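Local atomic coordinates of RNA-dependent RNA Polymerase (Bombyx mori cytoplasmic polyhedrosis virus, PDB entry 6TZ0), a protein that catalyses RNA-directed RNA synthesis, transcribing the viral double-stranded genome into plus strands and making the complementary minus strands during replication. Residues L914-S926 / Q978-K992. Residues are numbered along the deposited sequence; the frame is centred on the assembly and turned at random.
Sequences LDLIDEVKKEDIS and QKSAMATKETTVQSK
Lys992 lies across Leu916 and Ile917 at one end of a two-stranded antiparallel ribbon, 919-921 against 988-990, which joins the two segments on the polymerase surface. Both belong to the C-terminal family region, and the 51 residues between them are largely helical. The strand segments run at 136° to each other, and four backbone bonds hold them: two link Glu919 with Gln990 and two link Lys921 with Thr988, where Lys921 N donates to Thr988 O at 2.6 Å. Between these hydrogen-bonded pairs, Val920 and Val989 form a non-hydrogen-bonded one.

With CG anti to its carbonyl carbon (chi1 -68°), the extended chain carries Lys992 CG to 3.5 Å from Ile917 O and Lys992 CD to 3.9 Å from Leu916 CD2, the leucine side chain crossing it at about a right angle. The last torsion then bends, placing Lys992 NZ 3.4 Å from Glu919 CB. Glu919 OE1 stays 4.7 Å from Lys992 NZ, so opposite charges are near but form no salt bridge. Leu916 and Ser991 also rest on strand 791-795 of the same chain.

Lys921 runs beside Gln990, both pointing the same way from one face of the ribbon; bends at chi2 and chi3 bring its CE, rather than its NZ, closest to Gln990 OE1. Beyond the paired strands, Lys922 CG packs on Met982 SD at 3.6 Å. Glu923 continues the pairing: its carbonyl accepts Ala983 N in a bond of 174° at the hydrogen, while its bent side chain sets Glu923 OE1 3.3 Å from Ala983 CB. Further along, Ile925 CG2 packs on Ala983 CB at 3.8 Å.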
loop_
_atom_site.group_PDB
_atom_site.type_symbol
_atom_site.label_atom_id
_atom_site.label_comp_id
_atom_site.label_asym_id
_atom_site.label_seq_id
_atom_site.Cartn_x
_atom_site.Cartn_y
_atom_site.Cartn_z
ATOM N N LEU A 914 13.672 23.502 23.609
ATOM C CA LEU A 914 12.544 22.818 22.982
ATOM C C LEU A 914 12.894 21.458 22.394
ATOM O O LEU A 914 12.046 20.865 21.721
ATOM C CB LEU A 914 11.926 23.704 21.902
ATOM C CG LEU A 914 10.718 24.548 22.312
ATOM C CD1 LEU A 914 11.027 25.544 23.405
ATOM C CD2 LEU A 914 10.199 25.274 21.087
ATOM N N ASP A 915 14.103 20.950 22.624
ATOM C CA ASP A 915 14.411 19.572 22.275
ATOM C C ASP A 915 14.155 18.634 23.443
ATOM O O ASP A 915 13.921 17.438 23.234
ATOM C CB ASP A 915 15.866 19.454 21.832
ATOM C CG ASP A 915 16.148 20.217 20.561
ATOM O OD1 ASP A 915 15.210 20.405 19.762
ATOM O OD2 ASP A 915 17.309 20.624 20.357
ATOM N N LEU A 916 14.194 19.154 24.666
ATOM C CA LEU A 916 14.079 18.348 25.879
ATOM C C LEU A 916 12.626 17.929 26.039
ATOM O O LEU A 916 11.827 18.590 26.699
ATOM C CB LEU A 916 14.577 19.127 27.089
ATOM C CG LEU A 916 16.061 19.498 27.070
ATOM C CD1 LEU A 916 16.401 20.384 28.252
ATOM C CD2 LEU A 916 16.930 18.254 27.057
ATOM N N ILE A 917 12.283 16.808 25.408
ATOM C CA ILE A 917 10.939 16.255 25.435
ATOM C C ILE A 917 11.020 14.820 25.935
ATOM O O ILE A 917 12.101 14.269 26.143
ATOM C CB ILE A 917 10.262 16.302 24.051
ATOM C CG1 ILE A 917 11.092 15.504 23.042
ATOM C CG2 ILE A 917 10.077 17.734 23.592
ATOM C CD1 ILE A 917 10.404 15.276 21.723
ATOM N N ASP A 918 9.852 14.219 26.130
ATOM C CA ASP A 918 9.799 12.801 26.447
ATOM C C ASP A 918 10.152 11.970 25.219
ATOM O O ASP A 918 9.883 12.360 24.082
ATOM C CB ASP A 918 8.422 12.421 26.993
ATOM C CG ASP A 918 7.283 12.885 26.106
ATOM O OD1 ASP A 918 7.525 13.630 25.134
ATOM O OD2 ASP A 918 6.130 12.501 26.387
ATOM N N GLU A 919 10.779 10.825 25.455
ATOM C CA GLU A 919 11.319 10.006 24.382
ATOM C C GLU A 919 11.004 8.547 24.663
ATOM O O GLU A 919 11.302 8.044 25.751
ATOM C CB GLU A 919 12.833 10.216 24.255
ATOM C CG GLU A 919 13.484 9.509 23.081
ATOM C CD GLU A 919 13.107 10.114 21.740
ATOM O OE1 GLU A 919 12.773 11.316 21.697
ATOM O OE2 GLU A 919 13.159 9.386 20.727
ATOM N N VAL A 920 10.396 7.878 23.686
ATOM C CA VAL A 920 10.143 6.446 23.790
ATOM C C VAL A 920 11.475 5.714 23.713
ATOM O O VAL A 920 12.198 5.815 22.716
ATOM C CB VAL A 920 9.188 5.976 22.688
ATOM C CG1 VAL A 920 9.001 4.477 22.762
ATOM C CG2 VAL A 920 7.857 6.695 22.799
ATOM N N LYS A 921 11.809 4.981 24.767
ATOM C CA LYS A 921 13.092 4.303 24.861
ATOM C C LYS A 921 12.931 2.826 24.531
ATOM O O LYS A 921 12.109 2.132 25.137
ATOM C CB LYS A 921 13.695 4.471 26.255
ATOM C CG LYS A 921 15.034 3.783 26.428
ATOM C CD LYS A 921 16.069 4.349 25.481
ATOM C CE LYS A 921 16.450 5.757 25.869
ATOM N NZ LYS A 921 17.528 6.295 24.999
ATOM N N LYS A 922 13.723 2.355 23.576
ATOM C CA LYS A 922 13.734 0.962 23.159
ATOM C C LYS A 922 14.907 0.257 23.818
ATOM O O LYS A 922 15.964 0.860 24.027
ATOM C CB LYS A 922 13.841 0.840 21.634
ATOM C CG LYS A 922 12.516 0.867 20.877
ATOM C CD LYS A 922 11.879 2.246 20.818
ATOM C CE LYS A 922 12.680 3.199 19.956
ATOM N NZ LYS A 922 12.024 4.529 19.878
ATOM N N GLU A 923 14.720 -1.015 24.152
ATOM C CA GLU A 923 15.760 -1.809 24.792
ATOM C C GLU A 923 16.419 -2.662 23.713
ATOM O O GLU A 923 15.814 -3.610 23.204
ATOM C CB GLU A 923 15.172 -2.654 25.920
ATOM C CG GLU A 923 16.196 -3.121 26.934
ATOM C CD GLU A 923 16.813 -4.442 26.571
ATOM O OE1 GLU A 923 16.099 -5.271 25.980
ATOM O OE2 GLU A 923 18.010 -4.647 26.865
ATOM N N ASP A 924 17.655 -2.320 23.366
ATOM C CA ASP A 924 18.288 -2.835 22.162
ATOM C C ASP A 924 18.865 -4.231 22.373
ATOM O O ASP A 924 19.067 -4.691 23.498
ATOM C CB ASP A 924 19.399 -1.895 21.698
ATOM C CG ASP A 924 18.870 -0.572 21.189
ATOM O OD1 ASP A 924 17.712 -0.529 20.717
ATOM O OD2 ASP A 924 19.620 0.424 21.247
ATOM N N ILE A 925 19.131 -4.905 21.252
ATOM C CA ILE A 925 19.816 -6.192 21.242
ATOM C C ILE A 925 21.319 -5.956 21.298
ATOM O O ILE A 925 21.784 -4.819 21.155
ATOM C CB ILE A 925 19.435 -7.029 20.008
ATOM C CG1 ILE A 925 19.824 -6.306 18.724
ATOM C CG2 ILE A 925 17.958 -7.327 19.992
ATOM C CD1 ILE A 925 19.690 -7.165 17.495
ATOM N N SER A 926 22.082 -7.023 21.521
ATOM C CA SER A 926 23.525 -6.909 21.651
ATOM C C SER A 926 24.158 -6.574 20.301
ATOM O O SER A 926 23.672 -7.012 19.256
ATOM C CB SER A 926 24.108 -8.210 22.199
ATOM O OG SER A 926 23.952 -9.272 21.280
ATOM N N GLN A 978 20.070 -1.876 13.720
ATOM C CA GLN A 978 20.233 -1.413 15.095
ATOM C C GLN A 978 19.110 -0.473 15.513
ATOM O O GLN A 978 18.715 -0.473 16.683
ATOM C CB GLN A 978 21.592 -0.732 15.256
ATOM C CG GLN A 978 22.036 -0.507 16.698
ATOM C CD GLN A 978 21.570 0.814 17.273
ATOM O OE1 GLN A 978 21.404 1.795 16.551
ATOM N NE2 GLN A 978 21.352 0.844 18.582
ATOM N N LYS A 979 18.586 0.329 14.585
ATOM C CA LYS A 979 17.454 1.185 14.921
ATOM C C LYS A 979 16.191 0.366 15.131
ATOM O O LYS A 979 15.503 0.523 16.145
ATOM C CB LYS A 979 17.212 2.238 13.838
ATOM C CG LYS A 979 18.326 3.240 13.661
ATOM C CD LYS A 979 18.549 4.080 14.893
ATOM C CE LYS A 979 19.623 5.118 14.627
ATOM N NZ LYS A 979 20.960 4.476 14.448
ATOM N N SER A 980 15.870 -0.518 14.192
ATOM C CA SER A 980 14.533 -1.094 14.203
ATOM C C SER A 980 14.427 -2.444 14.910
ATOM O O SER A 980 13.462 -3.168 14.659
ATOM C CB SER A 980 14.014 -1.215 12.770
ATOM O OG SER A 980 14.823 -2.089 12.012
ATOM N N ALA A 981 15.353 -2.797 15.796
ATOM C CA ALA A 981 15.265 -4.064 16.511
ATOM C C ALA A 981 15.290 -3.856 18.021
ATOM O O ALA A 981 15.913 -2.922 18.532
ATOM C CB ALA A 981 16.397 -5.009 16.109
ATOM N N MET A 982 14.607 -4.753 18.732
ATOM C CA MET A 982 14.497 -4.710 20.183
ATOM C C MET A 982 14.730 -6.098 20.752
ATOM O O MET A 982 14.477 -7.105 20.087
ATOM C CB MET A 982 13.122 -4.234 20.633
ATOM C CG MET A 982 12.802 -2.809 20.296
ATOM S SD MET A 982 11.111 -2.479 20.780
ATOM C CE MET A 982 10.297 -3.442 19.526
ATOM N N ALA A 983 15.198 -6.148 21.996
ATOM C CA ALA A 983 15.340 -7.412 22.704
ATOM C C ALA A 983 14.147 -7.732 23.591
ATOM O O ALA A 983 14.144 -8.781 24.242
ATOM C CB ALA A 983 16.618 -7.412 23.547
ATOM N N THR A 984 13.140 -6.863 23.631
ATOM C CA THR A 984 11.923 -7.108 24.385
ATOM C C THR A 984 10.749 -6.502 23.632
ATOM O O THR A 984 10.922 -5.779 22.648
ATOM C CB THR A 984 12.010 -6.535 25.799
ATOM O OG1 THR A 984 10.824 -6.877 26.526
ATOM C CG2 THR A 984 12.162 -5.027 25.748
ATOM N N LYS A 985 9.540 -6.798 24.103
ATOM C CA LYS A 985 8.340 -6.355 23.410
ATOM C C LYS A 985 7.734 -5.081 23.978
ATOM O O LYS A 985 6.767 -4.571 23.402
ATOM C CB LYS A 985 7.281 -7.461 23.420
ATOM C CG LYS A 985 6.727 -7.783 24.792
ATOM C CD LYS A 985 5.729 -8.926 24.718
ATOM C CE LYS A 985 5.190 -9.293 26.092
ATOM N NZ LYS A 985 4.327 -8.223 26.667
ATOM N N GLU A 986 8.260 -4.554 25.079
ATOM C CA GLU A 986 7.737 -3.331 25.664
ATOM C C GLU A 986 8.785 -2.225 25.650
ATOM O O GLU A 986 9.991 -2.478 25.712
ATOM C CB GLU A 986 7.239 -3.571 27.094
ATOM C CG GLU A 986 8.315 -3.875 28.129
ATOM C CD GLU A 986 8.609 -5.358 28.267
ATOM O OE1 GLU A 986 8.195 -6.139 27.387
ATOM O OE2 GLU A 986 9.255 -5.742 29.264
ATOM N N THR A 987 8.307 -0.986 25.540
ATOM C CA THR A 987 9.144 0.203 25.550
ATOM C C THR A 987 8.681 1.149 26.648
ATOM O O THR A 987 7.510 1.146 27.039
ATOM C CB THR A 987 9.108 0.944 24.205
ATOM O OG1 THR A 987 7.772 1.381 23.936
ATOM C CG2 THR A 987 9.580 0.048 23.075
ATOM N N THR A 988 9.610 1.967 27.136
ATOM C CA THR A 988 9.346 2.907 28.213
ATOM C C THR A 988 9.526 4.337 27.723
ATOM O O THR A 988 10.236 4.592 26.747
ATOM C CB THR A 988 10.272 2.658 29.407
ATOM O OG1 THR A 988 11.632 2.858 29.005
ATOM C CG2 THR A 988 10.107 1.237 29.918
ATOM N N VAL A 989 8.877 5.268 28.414
ATOM C CA VAL A 989 8.970 6.688 28.093
ATOM C C VAL A 989 9.912 7.355 29.083
ATOM O O VAL A 989 9.681 7.320 30.296
ATOM C CB VAL A 989 7.588 7.355 28.114
ATOM C CG1 VAL A 989 7.728 8.855 27.964
ATOM C CG2 VAL A 989 6.723 6.794 27.004
ATOM N N GLN A 990 10.971 7.970 28.567
ATOM C CA GLN A 990 11.948 8.683 29.373
ATOM C C GLN A 990 11.805 10.180 29.142
ATOM O O GLN A 990 11.928 10.651 28.007
ATOM C CB GLN A 990 13.368 8.236 29.027
ATOM C CG GLN A 990 14.443 8.919 29.841
ATOM C CD GLN A 990 15.832 8.443 29.479
ATOM O OE1 GLN A 990 16.002 7.610 28.591
ATOM N NE2 GLN A 990 16.836 8.975 30.162
ATOM N N SER A 991 11.545 10.920 30.213
ATOM C CA SER A 991 11.462 12.369 30.141
ATOM C C SER A 991 12.837 12.988 30.366
ATOM O O SER A 991 13.795 12.320 30.760
ATOM C CB SER A 991 10.462 12.903 31.164
ATOM O OG SER A 991 10.416 14.319 31.133
ATOM N N LYS A 992 12.931 14.289 30.105
ATOM C CA LYS A 992 14.188 15.012 30.202
ATOM C C LYS A 992 14.019 16.238 31.087
ATOM O O LYS A 992 12.929 16.809 31.185
ATOM C CB LYS A 992 14.699 15.414 28.816
ATOM C CG LYS A 992 15.121 14.224 27.978
ATOM C CD LYS A 992 15.616 14.627 26.610
ATOM C CE LYS A 992 16.164 13.416 25.872
ATOM N NZ LYS A 992 15.103 12.413 25.584
#